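Local coordinates for peptide ABC transporter, peptide-binding protein (Thermus thermophilus, PDB 2D5W) that binds oligopeptides, a pentapeptide among them, and probably delivers them to a peptide ABC transporter, at residues Ala42-Phe47 and Asn154-Lys159; Phe54-Thr59 and Pro230-Lys235; Glu82-Ile87 and Asn136-Phe141. One frame throughout, in Å; residues are numbered along the deposited sequence.

Interaction 1: Ala42-Phe47 and Asn154-Lys159; sequences APFIGF and NTYAPK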
ATOM      1  N   ALA A  42       2.823  -8.975  14.943  1.00  9.34           N
ATOM      2  CA  ALA A  42       4.233  -9.103  14.607  1.00 10.15           C
ATOM      3  C   ALA A  42       4.486 -10.207  13.591  1.00 10.05           C
ATOM      4  O   ALA A  42       3.819 -11.241  13.591  1.00 10.44           O
ATOM      5  CB  ALA A  42       5.043  -9.366  15.869  1.00 10.46           C
ATOM      6  N   PRO A  43       5.462 -10.000  12.701  1.00  9.09           N
ATOM      7  CA  PRO A  43       5.785 -11.002  11.685  1.00  9.73           C
ATOM      8  C   PRO A  43       6.721 -12.072  12.239  1.00  9.50           C
ATOM      9  O   PRO A  43       7.246 -11.943  13.346  1.00  9.18           O
ATOM     10  CB  PRO A  43       6.463 -10.172  10.607  1.00 10.09           C
ATOM     11  CG  PRO A  43       7.252  -9.179  11.428  1.00 10.40           C
ATOM     12  CD  PRO A  43       6.255  -8.770  12.503  1.00  9.58           C
ATOM     13  N   PHE A  44       6.912 -13.139  11.472  1.00  9.76           N
ATOM     14  CA  PHE A  44       7.844 -14.183  11.873  1.00  9.25           C
ATOM     15  C   PHE A  44       9.232 -13.617  11.591  1.00  9.56           C
ATOM     16  O   PHE A  44      10.143 -13.731  12.408  1.00  9.34           O
ATOM     17  CB  PHE A  44       7.620 -15.454  11.049  1.00 10.26           C
ATOM     18  CG  PHE A  44       6.362 -16.191  11.404  1.00  9.90           C
ATOM     19  CD1 PHE A  44       5.424 -16.509  10.428  1.00 10.15           C
ATOM     20  CD2 PHE A  44       6.112 -16.566  12.719  1.00 10.71           C
ATOM     21  CE1 PHE A  44       4.255 -17.188  10.756  1.00 10.62           C
ATOM     22  CE2 PHE A  44       4.946 -17.245  13.058  1.00 10.82           C
ATOM     23  CZ  PHE A  44       4.016 -17.557  12.074  1.00 10.37           C
ATOM     24  N   ILE A  45       9.362 -12.993  10.424  1.00  9.20           N
ATOM     25  CA  ILE A  45      10.603 -12.371   9.980  1.00 10.38           C
ATOM     26  C   ILE A  45      10.295 -10.913   9.651  1.00  9.01           C
ATOM     27  O   ILE A  45       9.379 -10.629   8.876  1.00 10.14           O
ATOM     28  CB  ILE A  45      11.148 -13.055   8.703  1.00 10.35           C
ATOM     29  CG1 ILE A  45      11.406 -14.541   8.971  1.00 12.31           C
ATOM     30  CG2 ILE A  45      12.417 -12.344   8.230  1.00 11.61           C
ATOM     31  CD1 ILE A  45      12.428 -14.816  10.053  1.00 15.31           C
ATOM     32  N   GLY A  46      11.044  -9.993  10.247  1.00  9.65           N
ATOM     33  CA  GLY A  46      10.828  -8.584   9.971  1.00  9.61           C
ATOM     34  C   GLY A  46      11.853  -8.065   8.980  1.00  9.70           C
ATOM     35  O   GLY A  46      12.724  -8.814   8.534  1.00 10.33           O
ATOM     36  N   PHE A  47      11.740  -6.792   8.614  1.00  9.82           N
ATOM     37  CA  PHE A  47      12.684  -6.167   7.688  1.00  9.88           C
ATOM     38  C   PHE A  47      13.042  -4.834   8.338  1.00  9.39           C
ATOM     39  O   PHE A  47      12.183  -3.964   8.499  1.00  9.75           O
ATOM     40  CB  PHE A  47      12.030  -5.953   6.318  1.00 10.83           C
ATOM     41  CG  PHE A  47      13.018  -5.782   5.193  1.00 10.81           C
ATOM     42  CD1 PHE A  47      13.098  -4.581   4.489  1.00 11.47           C
ATOM     43  CD2 PHE A  47      13.866  -6.826   4.829  1.00 11.38           C
ATOM     44  CE1 PHE A  47      14.008  -4.426   3.441  1.00 12.41           C
ATOM     45  CE2 PHE A  47      14.777  -6.681   3.784  1.00 13.40           C
ATOM     46  CZ  PHE A  47      14.847  -5.478   3.090  1.00 13.24           C
ATOM     47  N   ASN A 154       4.801 -12.783   7.246  1.00 13.73           N
ATOM     48  CA  ASN A 154       3.726 -12.875   8.213  1.00 14.92           C
ATOM     49  C   ASN A 154       2.632 -13.683   7.543  1.00 15.29           C
ATOM     50  O   ASN A 154       1.839 -13.154   6.763  1.00 18.93           O
ATOM     51  CB  ASN A 154       3.221 -11.474   8.574  1.00 18.70           C
ATOM     52  CG  ASN A 154       2.162 -11.495   9.658  1.00 22.83           C
ATOM     53  OD1 ASN A 154       1.838 -10.462  10.245  1.00 28.29           O
ATOM     54  ND2 ASN A 154       1.608 -12.672   9.924  1.00 24.46           N
ATOM     55  N   THR A 155       2.623 -14.979   7.818  1.00 11.85           N
ATOM     56  CA  THR A 155       1.629 -15.866   7.237  1.00 11.71           C
ATOM     57  C   THR A 155       0.881 -16.648   8.312  1.00  9.97           C
ATOM     58  O   THR A 155       0.999 -17.868   8.402  1.00 10.79           O
ATOM     59  CB  THR A 155       2.285 -16.859   6.251  1.00 11.98           C
ATOM     60  OG1 THR A 155       3.318 -17.586   6.925  1.00 14.42           O
ATOM     61  CG2 THR A 155       2.887 -16.116   5.063  1.00 14.07           C
ATOM     62  N   TYR A 156       0.113 -15.941   9.134  1.00  9.73           N
ATOM     63  CA  TYR A 156      -0.665 -16.598  10.175  1.00  9.46           C
ATOM     64  C   TYR A 156      -1.775 -15.676  10.668  1.00  9.99           C
ATOM     65  O   TYR A 156      -1.715 -14.458  10.495  1.00  9.76           O
ATOM     66  CB  TYR A 156       0.244 -17.032  11.338  1.00  9.59           C
ATOM     67  CG  TYR A 156       0.745 -15.911  12.217  1.00  9.50           C
ATOM     68  CD1 TYR A 156       0.206 -15.702  13.485  1.00  9.71           C
ATOM     69  CD2 TYR A 156       1.753 -15.054  11.781  1.00 10.41           C
ATOM     70  CE1 TYR A 156       0.660 -14.669  14.299  1.00 11.35           C
ATOM     71  CE2 TYR A 156       2.212 -14.017  12.585  1.00 10.91           C
ATOM     72  CZ  TYR A 156       1.660 -13.831  13.843  1.00 11.84           C
ATOM     73  OH  TYR A 156       2.103 -12.803  14.646  1.00 14.14           O
ATOM     74  N   ALA A 157      -2.800 -16.278  11.260  1.00  9.41           N
ATOM     75  CA  ALA A 157      -3.950 -15.551  11.793  1.00  9.97           C
ATOM     76  C   ALA A 157      -4.446 -16.387  12.971  1.00  9.47           C
ATOM     77  O   ALA A 157      -4.194 -17.592  13.020  1.00  9.82           O
ATOM     78  CB  ALA A 157      -5.031 -15.410  10.725  1.00 10.44           C
ATOM     79  N   PRO A 158      -5.170 -15.772  13.923  1.00  9.44           N
ATOM     80  CA  PRO A 158      -5.656 -16.525  15.088  1.00  9.22           C
ATOM     81  C   PRO A 158      -6.783 -17.518  14.848  1.00  8.79           C
ATOM     82  O   PRO A 158      -7.964 -17.167  14.895  1.00  9.99           O
ATOM     83  CB  PRO A 158      -6.042 -15.425  16.067  1.00  9.13           C
ATOM     84  CG  PRO A 158      -6.551 -14.345  15.155  1.00  9.96           C
ATOM     85  CD  PRO A 158      -5.561 -14.352  14.005  1.00 10.09           C
ATOM     86  N   LYS A 159      -6.405 -18.771  14.629  1.00  9.68           N
ATOM     87  CA  LYS A 159      -7.367 -19.825  14.364  1.00 10.87           C
ATOM     88  C   LYS A 159      -8.369 -20.051  15.491  1.00  9.67           C
ATOM     89  O   LYS A 159      -9.554 -20.247  15.228  1.00 10.36           O
ATOM     90  CB  LYS A 159      -6.640 -21.137  14.066  1.00 12.07           C
ATOM     91  CG  LYS A 159      -7.569 -22.302  13.764  1.00 15.09           C
ATOM     92  CD  LYS A 159      -6.795 -23.604  13.637  1.00 18.87           C
ATOM     93  CE  LYS A 159      -7.730 -24.791  13.479  1.00 21.23           C
ATOM     94  NZ  LYS A 159      -6.971 -26.067  13.372  1.00 22.63           N
TER

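Interaction 2: Phe54-Thr59 and Pro230-Lys235; sequences FPVLAT and PNFPIK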
ATOM      1  N   PHE A  54      15.285  -9.880   9.687  1.00 10.07           N
ATOM      2  CA  PHE A  54      15.713 -10.164  11.045  1.00 10.17           C
ATOM      3  C   PHE A  54      14.602 -10.952  11.721  1.00  9.97           C
ATOM      4  O   PHE A  54      13.429 -10.815  11.383  1.00  9.84           O
ATOM      5  CB  PHE A  54      16.082  -8.880  11.814  1.00 10.87           C
ATOM      6  CG  PHE A  54      14.915  -8.019  12.203  1.00  9.86           C
ATOM      7  CD1 PHE A  54      14.280  -7.199  11.274  1.00 10.31           C
ATOM      8  CD2 PHE A  54      14.470  -8.003  13.521  1.00 10.59           C
ATOM      9  CE1 PHE A  54      13.222  -6.374  11.657  1.00 10.93           C
ATOM     10  CE2 PHE A  54      13.417  -7.187  13.913  1.00 10.83           C
ATOM     11  CZ  PHE A  54      12.790  -6.369  12.980  1.00  9.84           C
ATOM     12  N   PRO A  55      14.959 -11.816  12.676  1.00 10.11           N
ATOM     13  CA  PRO A  55      13.908 -12.594  13.328  1.00 10.33           C
ATOM     14  C   PRO A  55      13.062 -11.826  14.330  1.00 10.09           C
ATOM     15  O   PRO A  55      13.576 -11.019  15.096  1.00 11.14           O
ATOM     16  CB  PRO A  55      14.688 -13.731  13.981  1.00 12.17           C
ATOM     17  CG  PRO A  55      15.958 -13.055  14.392  1.00 13.73           C
ATOM     18  CD  PRO A  55      16.291 -12.157  13.209  1.00 11.59           C
ATOM     19  N   VAL A  56      11.755 -12.063  14.293  1.00 10.11           N
ATOM     20  CA  VAL A  56      10.852 -11.443  15.249  1.00 10.25           C
ATOM     21  C   VAL A  56      10.162 -12.603  15.968  1.00  9.76           C
ATOM     22  O   VAL A  56      10.681 -13.073  16.981  1.00 11.16           O
ATOM     23  CB  VAL A  56       9.843 -10.482  14.570  1.00 10.26           C
ATOM     24  CG1 VAL A  56       8.915  -9.871  15.621  1.00 11.27           C
ATOM     25  CG2 VAL A  56      10.607  -9.368  13.849  1.00 12.28           C
ATOM     26  N   LEU A  57       9.039 -13.104  15.462  1.00 10.04           N
ATOM     27  CA  LEU A  57       8.399 -14.226  16.144  1.00 10.05           C
ATOM     28  C   LEU A  57       8.994 -15.583  15.763  1.00 10.08           C
ATOM     29  O   LEU A  57       8.660 -16.598  16.376  1.00 11.44           O
ATOM     30  CB  LEU A  57       6.884 -14.214  15.920  1.00 11.75           C
ATOM     31  CG  LEU A  57       6.171 -13.019  16.565  1.00 13.01           C
ATOM     32  CD1 LEU A  57       4.666 -13.199  16.452  1.00 14.46           C
ATOM     33  CD2 LEU A  57       6.578 -12.892  18.028  1.00 14.16           C
ATOM     34  N   ALA A  58       9.864 -15.598  14.754  1.00 10.43           N
ATOM     35  CA  ALA A  58      10.548 -16.824  14.341  1.00 10.48           C
ATOM     36  C   ALA A  58      11.909 -16.820  15.043  1.00 10.68           C
ATOM     37  O   ALA A  58      12.397 -15.767  15.451  1.00 11.18           O
ATOM     38  CB  ALA A  58      10.732 -16.851  12.831  1.00 12.50           C
ATOM     39  N   THR A  59      12.524 -17.991  15.174  1.00 11.32           N
ATOM     40  CA  THR A  59      13.811 -18.105  15.860  1.00 11.37           C
ATOM     41  C   THR A  59      15.010 -17.558  15.097  1.00 12.43           C
ATOM     42  O   THR A  59      15.967 -17.077  15.704  1.00 13.41           O
ATOM     43  CB  THR A  59      14.127 -19.565  16.203  1.00 11.84           C
ATOM     44  OG1 THR A  59      14.183 -20.327  14.992  1.00 12.55           O
ATOM     45  CG2 THR A  59      13.061 -20.145  17.125  1.00 12.99           C
ATOM     46  N   PRO A 230       1.801  -7.759  27.133  1.00 12.56           N
ATOM     47  CA  PRO A 230       2.818  -8.471  27.915  1.00 14.50           C
ATOM     48  C   PRO A 230       3.205  -9.845  27.382  1.00 15.07           C
ATOM     49  O   PRO A 230       4.243 -10.392  27.757  1.00 17.54           O
ATOM     50  CB  PRO A 230       2.192  -8.540  29.305  1.00 15.41           C
ATOM     51  CG  PRO A 230       0.738  -8.657  29.000  1.00 16.16           C
ATOM     52  CD  PRO A 230       0.551  -7.628  27.903  1.00 14.30           C
ATOM     53  N   ASN A 231       2.378 -10.395  26.502  1.00 13.71           N
ATOM     54  CA  ASN A 231       2.647 -11.710  25.933  1.00 14.11           C
ATOM     55  C   ASN A 231       3.638 -11.691  24.768  1.00 14.35           C
ATOM     56  O   ASN A 231       4.108 -12.744  24.339  1.00 14.81           O
ATOM     57  CB  ASN A 231       1.333 -12.373  25.512  1.00 16.17           C
ATOM     58  CG  ASN A 231       0.464 -12.743  26.703  1.00 17.13           C
ATOM     59  OD1 ASN A 231       0.890 -13.487  27.585  1.00 22.91           O
ATOM     60  ND2 ASN A 231      -0.755 -12.221  26.735  1.00 19.96           N
ATOM     61  N   PHE A 232       3.954 -10.504  24.255  1.00 13.45           N
ATOM     62  CA  PHE A 232       4.915 -10.374  23.158  1.00 11.91           C
ATOM     63  C   PHE A 232       6.274 -10.747  23.766  1.00 12.07           C
ATOM     64  O   PHE A 232       6.702 -10.151  24.750  1.00 13.31           O
ATOM     65  CB  PHE A 232       4.922  -8.935  22.638  1.00 11.47           C
ATOM     66  CG  PHE A 232       5.825  -8.722  21.462  1.00  9.28           C
ATOM     67  CD1 PHE A 232       5.534  -9.289  20.226  1.00 10.83           C
ATOM     68  CD2 PHE A 232       6.983  -7.969  21.598  1.00  9.21           C
ATOM     69  CE1 PHE A 232       6.389  -9.106  19.143  1.00 11.74           C
ATOM     70  CE2 PHE A 232       7.840  -7.781  20.522  1.00 10.80           C
ATOM     71  CZ  PHE A 232       7.543  -8.351  19.294  1.00 10.87           C
ATOM     72  N   PRO A 233       6.977 -11.726  23.173  1.00 12.92           N
ATOM     73  CA  PRO A 233       8.277 -12.199  23.664  1.00 12.59           C
ATOM     74  C   PRO A 233       9.560 -11.395  23.484  1.00 13.47           C
ATOM     75  O   PRO A 233      10.524 -11.617  24.218  1.00 13.97           O
ATOM     76  CB  PRO A 233       8.393 -13.569  23.016  1.00 12.92           C
ATOM     77  CG  PRO A 233       7.823 -13.315  21.671  1.00 13.22           C
ATOM     78  CD  PRO A 233       6.572 -12.491  21.979  1.00 12.59           C
ATOM     79  N   ILE A 234       9.605 -10.488  22.515  1.00 13.19           N
ATOM     80  CA  ILE A 234      10.826  -9.718  22.310  1.00 15.13           C
ATOM     81  C   ILE A 234      10.879  -8.553  23.286  1.00 14.88           C
ATOM     82  O   ILE A 234      10.080  -7.618  23.205  1.00 15.50           O
ATOM     83  CB  ILE A 234      10.923  -9.181  20.868  1.00 16.31           C
ATOM     84  CG1 ILE A 234      10.642 -10.309  19.869  1.00 18.03           C
ATOM     85  CG2 ILE A 234      12.308  -8.590  20.629  1.00 19.03           C
ATOM     86  CD1 ILE A 234      11.538 -11.523  20.022  1.00 20.63           C
ATOM     87  N   LYS A 235      11.820  -8.623  24.221  1.00 15.30           N
ATOM     88  CA  LYS A 235      11.975  -7.577  25.219  1.00 16.07           C
ATOM     89  C   LYS A 235      13.105  -6.638  24.814  1.00 15.17           C
ATOM     90  O   LYS A 235      14.201  -7.081  24.470  1.00 17.17           O
ATOM     91  CB  LYS A 235      12.271  -8.194  26.588  1.00 18.18           C
ATOM     92  CG  LYS A 235      11.320  -9.318  26.987  1.00 19.78           C
ATOM     93  CD  LYS A 235       9.868  -8.859  27.043  1.00 20.81           C
ATOM     94  CE  LYS A 235       8.948 -10.007  27.438  1.00 22.46           C
ATOM     95  NZ  LYS A 235       7.517  -9.595  27.510  1.00 24.07           N
TER

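Interaction 3: Glu82-Ile87 and Asn136-Phe141; sequences EMDITI and NFTLIF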
ATOM      1  N   GLU A  82      12.057 -23.714  -0.898  1.00 11.99           N
ATOM      2  CA  GLU A  82      11.475 -24.165   0.361  1.00 11.96           C
ATOM      3  C   GLU A  82      12.141 -23.341   1.451  1.00 11.55           C
ATOM      4  O   GLU A  82      13.360 -23.157   1.453  1.00 11.69           O
ATOM      5  CB  GLU A  82      11.712 -25.662   0.589  1.00 13.65           C
ATOM      6  CG  GLU A  82      10.922 -26.545  -0.368  1.00 17.24           C
ATOM      7  CD  GLU A  82      10.832 -27.990   0.087  1.00 20.67           C
ATOM      8  OE1 GLU A  82      10.184 -28.790  -0.622  1.00 23.11           O
ATOM      9  OE2 GLU A  82      11.400 -28.327   1.148  1.00 20.91           O
ATOM     10  N   MET A  83      11.326 -22.836   2.370  1.00 12.07           N
ATOM     11  CA  MET A  83      11.805 -21.995   3.454  1.00 11.55           C
ATOM     12  C   MET A  83      11.311 -22.505   4.807  1.00 10.91           C
ATOM     13  O   MET A  83      10.117 -22.436   5.099  1.00 10.85           O
ATOM     14  CB  MET A  83      11.305 -20.573   3.218  1.00 13.07           C
ATOM     15  CG  MET A  83      11.620 -19.593   4.319  1.00 13.80           C
ATOM     16  SD  MET A  83      10.758 -18.048   4.022  1.00 18.37           S
ATOM     17  CE  MET A  83      11.736 -17.455   2.726  1.00 14.95           C
ATOM     18  N   ASP A  84      12.233 -23.006   5.626  1.00 10.65           N
ATOM     19  CA  ASP A  84      11.897 -23.542   6.946  1.00 10.81           C
ATOM     20  C   ASP A  84      11.866 -22.463   8.016  1.00 11.75           C
ATOM     21  O   ASP A  84      12.867 -21.787   8.261  1.00 13.02           O
ATOM     22  CB  ASP A  84      12.915 -24.598   7.381  1.00 12.46           C
ATOM     23  CG  ASP A  84      12.932 -25.818   6.484  1.00 13.48           C
ATOM     24  OD1 ASP A  84      13.915 -26.585   6.579  1.00 15.80           O
ATOM     25  OD2 ASP A  84      11.981 -26.022   5.704  1.00 13.45           O
ATOM     26  N   ILE A  85      10.719 -22.330   8.671  1.00 10.59           N
ATOM     27  CA  ILE A  85      10.546 -21.349   9.731  1.00 10.75           C
ATOM     28  C   ILE A  85      10.188 -22.052  11.033  1.00 10.05           C
ATOM     29  O   ILE A  85       9.374 -22.975  11.042  1.00 10.99           O
ATOM     30  CB  ILE A  85       9.419 -20.354   9.379  1.00 11.04           C
ATOM     31  CG1 ILE A  85       9.797 -19.590   8.109  1.00 14.34           C
ATOM     32  CG2 ILE A  85       9.165 -19.404  10.551  1.00 12.24           C
ATOM     33  CD1 ILE A  85       8.746 -18.616   7.630  1.00 17.62           C
ATOM     34  N   THR A  86      10.820 -21.624  12.122  1.00  9.99           N
ATOM     35  CA  THR A  86      10.542 -22.180  13.439  1.00 10.63           C
ATOM     36  C   THR A  86       9.959 -21.055  14.288  1.00  9.85           C
ATOM     37  O   THR A  86      10.593 -20.019  14.480  1.00  9.99           O
ATOM     38  CB  THR A  86      11.822 -22.707  14.126  1.00 11.72           C
ATOM     39  OG1 THR A  86      12.424 -23.723  13.314  1.00 12.40           O
ATOM     40  CG2 THR A  86      11.490 -23.296  15.490  1.00 12.89           C
ATOM     41  N   ILE A  87       8.742 -21.256  14.780  1.00  9.09           N
ATOM     42  CA  ILE A  87       8.086 -20.257  15.617  1.00  9.87           C
ATOM     43  C   ILE A  87       8.703 -20.313  17.014  1.00 10.03           C
ATOM     44  O   ILE A  87       8.888 -21.395  17.565  1.00 10.31           O
ATOM     45  CB  ILE A  87       6.568 -20.540  15.730  1.00  9.34           C
ATOM     46  CG1 ILE A  87       5.932 -20.563  14.336  1.00 10.71           C
ATOM     47  CG2 ILE A  87       5.906 -19.485  16.614  1.00 10.27           C
ATOM     48  CD1 ILE A  87       4.464 -20.958  14.334  1.00 11.13           C
ATOM     49  N   ASN A 136       7.091 -25.801  13.736  1.00 10.92           N
ATOM     50  CA  ASN A 136       7.944 -25.873  12.557  1.00 10.65           C
ATOM     51  C   ASN A 136       7.110 -26.028  11.299  1.00  9.92           C
ATOM     52  O   ASN A 136       6.264 -26.922  11.210  1.00 10.62           O
ATOM     53  CB  ASN A 136       8.912 -27.055  12.660  1.00 11.90           C
ATOM     54  CG  ASN A 136      10.113 -26.755  13.525  1.00 13.88           C
ATOM     55  OD1 ASN A 136      10.943 -25.915  13.181  1.00 14.60           O
ATOM     56  ND2 ASN A 136      10.218 -27.443  14.656  1.00 18.47           N
ATOM     57  N   PHE A 137       7.330 -25.135  10.336  1.00 10.49           N
ATOM     58  CA  PHE A 137       6.636 -25.215   9.060  1.00  9.98           C
ATOM     59  C   PHE A 137       7.561 -24.794   7.929  1.00 10.05           C
ATOM     60  O   PHE A 137       8.607 -24.180   8.158  1.00 10.96           O
ATOM     61  CB  PHE A 137       5.350 -24.371   9.044  1.00 10.44           C
ATOM     62  CG  PHE A 137       5.573 -22.882   9.128  1.00 10.13           C
ATOM     63  CD1 PHE A 137       5.814 -22.261  10.352  1.00 10.60           C
ATOM     64  CD2 PHE A 137       5.481 -22.096   7.986  1.00 10.65           C
ATOM     65  CE1 PHE A 137       5.952 -20.875  10.431  1.00 11.16           C
ATOM     66  CE2 PHE A 137       5.619 -20.713   8.053  1.00 11.45           C
ATOM     67  CZ  PHE A 137       5.853 -20.102   9.276  1.00 10.46           C
ATOM     68  N   THR A 138       7.169 -25.139   6.711  1.00  9.58           N
ATOM     69  CA  THR A 138       7.959 -24.816   5.535  1.00 11.18           C
ATOM     70  C   THR A 138       7.087 -24.155   4.484  1.00 10.82           C
ATOM     71  O   THR A 138       6.021 -24.663   4.141  1.00 11.83           O
ATOM     72  CB  THR A 138       8.578 -26.090   4.920  1.00 10.73           C
ATOM     73  OG1 THR A 138       9.409 -26.731   5.893  1.00 13.21           O
ATOM     74  CG2 THR A 138       9.413 -25.750   3.696  1.00 11.93           C
ATOM     75  N   LEU A 139       7.534 -23.006   3.993  1.00 11.17           N
ATOM     76  CA  LEU A 139       6.807 -22.310   2.942  1.00 10.79           C
ATOM     77  C   LEU A 139       7.414 -22.805   1.633  1.00 10.47           C
ATOM     78  O   LEU A 139       8.638 -22.890   1.500  1.00 11.37           O
ATOM     79  CB  LEU A 139       6.977 -20.795   3.077  1.00 11.62           C
ATOM     80  CG  LEU A 139       6.346 -20.180   4.331  1.00 11.97           C
ATOM     81  CD1 LEU A 139       6.685 -18.701   4.401  1.00 14.22           C
ATOM     82  CD2 LEU A 139       4.836 -20.382   4.308  1.00 15.00           C
ATOM     83  N   ILE A 140       6.555 -23.146   0.680  1.00 11.57           N
ATOM     84  CA  ILE A 140       6.994 -23.664  -0.607  1.00 12.50           C
ATOM     85  C   ILE A 140       6.542 -22.756  -1.740  1.00 12.38           C
ATOM     86  O   ILE A 140       5.346 -22.542  -1.933  1.00 13.95           O
ATOM     87  CB  ILE A 140       6.416 -25.076  -0.846  1.00 13.33           C
ATOM     88  CG1 ILE A 140       6.761 -25.988   0.336  1.00 15.10           C
ATOM     89  CG2 ILE A 140       6.967 -25.656  -2.144  1.00 14.44           C
ATOM     90  CD1 ILE A 140       6.011 -27.307   0.333  1.00 18.83           C
ATOM     91  N   PHE A 141       7.507 -22.225  -2.486  1.00 11.24           N
ATOM     92  CA  PHE A 141       7.213 -21.344  -3.611  1.00 11.09           C
ATOM     93  C   PHE A 141       7.613 -22.051  -4.901  1.00 11.19           C
ATOM     94  O   PHE A 141       8.781 -22.392  -5.091  1.00 11.11           O
ATOM     95  CB  PHE A 141       8.003 -20.034  -3.512  1.00 11.39           C
ATOM     96  CG  PHE A 141       7.898 -19.343  -2.178  1.00 12.27           C
ATOM     97  CD1 PHE A 141       8.587 -19.826  -1.071  1.00 14.15           C
ATOM     98  CD2 PHE A 141       7.128 -18.193  -2.037  1.00 13.12           C
ATOM     99  CE1 PHE A 141       8.515 -19.175   0.160  1.00 13.48           C
ATOM    100  CE2 PHE A 141       7.048 -17.533  -0.808  1.00 13.87           C
ATOM    101  CZ  PHE A 141       7.742 -18.026   0.290  1.00 13.55           C
TER
HETATM  102  O   HOH W   1      11.016 -25.340  10.243  1.00 15.12           O

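Interaction 1: Ala42-Phe47 and Asn154-Lys159
F44 and Y156 bring their rings together obliquely, with centroids 4.6 Å apart and planes at 38°. The far end of F44 does the touching: its CZ comes to 3.4 Å from Y156 CD2, and Y156 CE2 lies over one face of the F44 ring, offset toward the rim. T155 approaches from another direction, placing OG1 in the plane of the F44 ring, near CE1. In Y156, CG sits between the backbone N and the carbonyl carbon (chi1 73°). At the far end of the ring the hydroxyl donates a short hydrogen bond to the carbonyl of A42, OH to O 2.5 Å, meeting that oxygen in the carbonyl plane. Beside this, P43 and N154 pack through their CB atoms, 4.0 Å apart. F44 and I45 both face I153, the residue before N154, in a classic beta bulge. S210 OG binds both the Y156 hydroxyl and A42 N, tying the polar end to a third part of the chain. The contact is therefore mainly aromatic with one short hydrogen bond: Y156 OH satisfies the buried A42 carbonyl, whereas T155 N and OG1 are buried without a polar partner.

Interaction 2: Phe54-Thr59 and Pro230-Lys235
L57 and F232 join two loops of this family 5 solute-binding protein, a member of the type 2 periplasmic binding fold. One loop leaves the short strand 53-55 of a two-stranded hairpin; the other follows strand 223-228 of the mixed five-stranded sheet. The backbones stay well apart, with V56 CA and I234 CA 7.3 Å from each other, so side chains bridge the gap. The tightly packed part is apolar and centred on one methyl group. L57 CD2 lies 4.0 Å from F232 CE1 and 3.9 Å from P233 CG, and thus touches both the ring and the pyrrolidine, the leucine side chain running at about a right angle to that of the proline. F232 CG is anti to the backbone N (chi1 -177°), and the ring beyond it reaches L57 and V56. V56 meets that ring at its edge, near the plane, with CG1 4.2 Å from CZ. A42 and W580 also pack against F232, and Y156 against L57, covering these two side chains further. The other side is more open and less apolar. I234, partly exposed, brings CD1 to 3.5 Å from V56 O, the closest approach of the contact. R88 lies against I234, so a charged residue borders this part. Farther out, the exposed K235 doubles back on its own loop. Bends at chi1 and chi2 start the turn, and the rest of the chain is extended. The ammonium, which has a weak, long ion pair with E240, closes the loop on itself: K235 NZ donates to F232 O at 2.9 Å, nearly along the C=O axis.

Interaction 3: Glu82-Ile87 and Asn136-Phe141
M83 and L139, and I85 and F137, form the hydrogen-bonded pairs of an antiparallel ladder whose strand axes run at 157°, alternating with the non-hydrogen-bonded pairs E82-I140, D84-T138 and T86-N136. M83, I85, F137 and L139 share the apolar face. F137 takes the crowded position at CG, between backbone N and carbonyl carbon (chi1 67°), and its ring lies alongside I85, whose CB sits over the face, 3.9 Å from the ring centroid, in a CH-pi contact. I85 CG2 reaches F137 CE1 at 3.5 Å, while I87 CG1 comes in at the ring edge. I85 CD1 also meets L139 CD1 at 3.8 Å. An alanine in place of F137 would probably open a gap beside I85 and deprive I87 and the ring of F44 of their aromatic neighbour. The other face is largely polar. T138 OG1 donates to D84 OD2 at 2.7 Å from above the carboxylate plane, and T86 OG1 donates to N136 OD1 at 2.6 Å. R70 forms salt bridges with both D84 and E82, and R130 with E82, so these acids are probably held as carboxylates. With helix 101-112 packed on the apolar side, this is the amphipathic centre of a four-stranded antiparallel sheet, consistent with the extra domain that sets family 5 peptide-binding proteins apart from smaller periplasmic binding proteins.

In the fold
From the N terminus, the chain passes first through 42-47 and then 54-59, neighbours in a two-stranded hairpin, before entering the four-stranded sheet, whose second strand along the chain carries 82-87. Interaction 3 closes the shortest loop, when 136-141 pairs back with that strand. Interaction 1 closes a longer one at 154-159, ahead of helix 159-173, and interaction 2 the longest, at 230-235 beyond strand 223-228. Interaction 3 falls within both longer loops, whereas interactions 1 and 2 cross, their segments alternating. The three adjoin: T155 packs on L139, and T59 N probably bonds to T86 O. The hairpin region thereby links the four-stranded sheet to the loop leaving the five-stranded one.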